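Side-chain contact in putative SAM-dependent O-methyltranferase (Podospora anserina, PDB 4YMH), which probably transfers a methyl group from S-adenosylmethionine to a hydroxyl oxygen of its acceptor: residues H25-P28 / D29-E33. Residues are numbered along the deposited sequence; the frame is centred on the assembly and turned at random.
Sequences HGIP and DALVE
Ile27 and Pro28 meet the first turn of helix 29-41 at a helix N-terminus, with Pro28 as the N-cap residue. This helix belongs to a class I O-methyltransferase with a Rossmann-like fold. The loop 25-28 leads into it from helix 10-22.

Two backbone bonds across the turn, one of them weak, converge on Pro28 O. Val32 N donates to Pro28 O at 3.1 Å, with an N-H...O angle of 164°. The donor sits nearly in line with the C=O bond, and the pair closes the first i to i+4 turn. Leu31 N also approaches Pro28 O, at 3.0 Å, but its angle of 125° makes that bond weak. Glu33 N to Asp29 O, 3.0 Å, continues the helical pattern.

The apolar contacts centre on Ile27. At a chi1 of 56°, Ile27 CG1 is flanked by the backbone N and the carbonyl carbon, and the ethyl arm lies against the helix. That arm reaches both Leu31 and Val32. Ile27 CD1 lies 4.0 Å from Leu31 CG. The Pro28 ring only grazes Leu31, with Pro28 CD 4.3 Å from Leu31 CB.

Ile27 and Leu31 are buried. Both also touch Tyr78 of helix 78-86, and Ile27 packs on Ser55 and Ile58 of helix 51-64, so the turn joins helix 29-41 to these two helices. The side chain of Leu31 is about 9 Å from the bound S-adenosylhomocysteine, so the contact lies near that pocket rather than in it. On the loop side, His25 ND1 is hydrogen-bonded to Val219 N of the second subunit.

Val32 CG2 lies 3.5 Å from Pro28 O. The side chains of Ile27 and Val32 meet at a slant, with CG1 of Ile27 3.6 Å from CG2 of Val32.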
ATOM      1  N   HIS A  25      14.459   2.884  -1.175  1.00 23.75           N
ATOM      2  CA  HIS A  25      15.365   2.972  -2.311  1.00 27.04           C
ATOM      3  C   HIS A  25      14.842   4.007  -3.287  1.00 25.67           C
ATOM      4  O   HIS A  25      13.643   4.092  -3.527  1.00 20.44           O
ATOM      5  CB  HIS A  25      15.555   1.609  -2.961  1.00 29.64           C
ATOM      6  CG  HIS A  25      16.443   0.717  -2.159  1.00 32.09           C
ATOM      7  ND1 HIS A  25      15.967  -0.349  -1.429  1.00 27.61           N
ATOM      8  CD2 HIS A  25      17.773   0.782  -1.906  1.00 36.54           C
ATOM      9  CE1 HIS A  25      16.965  -0.919  -0.783  1.00 25.94           C
ATOM     10  NE2 HIS A  25      18.074  -0.256  -1.061  1.00 36.64           N
ATOM     11  N   GLY A  26      15.751   4.832  -3.800  1.00 28.24           N
ATOM     12  CA  GLY A  26      15.367   5.932  -4.665  1.00 28.22           C
ATOM     13  C   GLY A  26      15.139   5.525  -6.104  1.00 29.01           C
ATOM     14  O   GLY A  26      15.445   4.413  -6.514  1.00 28.17           O
ATOM     15  N   ILE A  27      14.587   6.437  -6.887  1.00 28.34           N
ATOM     16  CA  ILE A  27      14.409   6.184  -8.306  1.00 25.60           C
ATOM     17  C   ILE A  27      15.739   6.403  -9.013  1.00 25.80           C
ATOM     18  O   ILE A  27      16.606   7.109  -8.495  1.00 31.87           O
ATOM     19  CB  ILE A  27      13.304   7.084  -8.901  1.00 25.09           C
ATOM     20  CG1 ILE A  27      13.608   8.555  -8.633  1.00 23.54           C
ATOM     21  CG2 ILE A  27      11.939   6.722  -8.300  1.00 27.15           C
ATOM     22  CD1 ILE A  27      12.704   9.489  -9.370  1.00 23.90           C
ATOM     23  N   PRO A  28      15.924   5.779 -10.186  1.00 27.89           N
ATOM     24  CA  PRO A  28      17.192   5.921 -10.917  1.00 28.80           C
ATOM     25  C   PRO A  28      17.512   7.372 -11.258  1.00 29.35           C
ATOM     26  O   PRO A  28      16.597   8.188 -11.373  1.00 28.09           O
ATOM     27  CB  PRO A  28      16.958   5.112 -12.194  1.00 30.06           C
ATOM     28  CG  PRO A  28      15.919   4.124 -11.838  1.00 27.75           C
ATOM     29  CD  PRO A  28      15.013   4.828 -10.849  1.00 24.05           C
ATOM     30  N   ASP A  29      18.791   7.684 -11.441  1.00 31.24           N
ATOM     31  CA  ASP A  29      19.216   9.056 -11.717  1.00 36.03           C
ATOM     32  C   ASP A  29      18.507   9.668 -12.925  1.00 36.15           C
ATOM     33  O   ASP A  29      18.104  10.842 -12.902  1.00 39.20           O
ATOM     34  CB  ASP A  29      20.728   9.110 -11.929  1.00 40.05           C
ATOM     35  CG  ASP A  29      21.502   8.905 -10.645  1.00 46.69           C
ATOM     36  OD1 ASP A  29      20.881   8.932  -9.562  1.00 47.76           O
ATOM     37  OD2 ASP A  29      22.735   8.738 -10.713  1.00 48.88           O
ATOM     38  N   ALA A  30      18.348   8.863 -13.970  1.00 34.39           N
ATOM     39  CA  ALA A  30      17.746   9.340 -15.211  1.00 35.96           C
ATOM     40  C   ALA A  30      16.311   9.780 -14.967  1.00 30.78           C
ATOM     41  O   ALA A  30      15.841  10.768 -15.549  1.00 30.16           O
ATOM     42  CB  ALA A  30      17.791   8.262 -16.276  1.00 37.13           C
ATOM     43  N   LEU A  31      15.624   9.039 -14.104  1.00 27.89           N
ATOM     44  CA  LEU A  31      14.226   9.324 -13.815  1.00 28.59           C
ATOM     45  C   LEU A  31      14.098  10.571 -12.940  1.00 28.38           C
ATOM     46  O   LEU A  31      13.168  11.349 -13.106  1.00 32.26           O
ATOM     47  CB  LEU A  31      13.553   8.113 -13.159  1.00 23.75           C
ATOM     48  CG  LEU A  31      12.021   8.157 -13.055  1.00 21.83           C
ATOM     49  CD1 LEU A  31      11.441   8.518 -14.400  1.00 22.79           C
ATOM     50  CD2 LEU A  31      11.458   6.812 -12.559  1.00 21.97           C
ATOM     51  N   VAL A  32      15.026  10.761 -12.009  1.00 30.62           N
ATOM     52  CA  VAL A  32      15.094  12.023 -11.281  1.00 32.04           C
ATOM     53  C   VAL A  32      15.238  13.184 -12.268  1.00 29.61           C
ATOM     54  O   VAL A  32      14.535  14.197 -12.169  1.00 30.77           O
ATOM     55  CB  VAL A  32      16.275  12.063 -10.297  1.00 36.65           C
ATOM     56  CG1 VAL A  32      16.368  13.439  -9.644  1.00 35.80           C
ATOM     57  CG2 VAL A  32      16.154  10.970  -9.252  1.00 36.08           C
ATOM     58  N   GLU A  33      16.147  13.026 -13.226  1.00 29.91           N
ATOM     59  CA  GLU A  33      16.367  14.065 -14.232  1.00 32.77           C
ATOM     60  C   GLU A  33      15.084  14.369 -15.018  1.00 34.76           C
ATOM     61  O   GLU A  33      14.759  15.536 -15.276  1.00 33.13           O
ATOM     62  CB  GLU A  33      17.496  13.660 -15.187  1.00 39.92           C
ATOM     63  CG  GLU A  33      17.831  14.712 -16.223  1.00 46.75           C
ATOM     64  CD  GLU A  33      19.010  14.328 -17.103  1.00 56.46           C
ATOM     65  OE1 GLU A  33      19.212  13.120 -17.343  1.00 58.35           O
ATOM     66  OE2 GLU A  33      19.741  15.237 -17.549  1.00 62.75           O
TER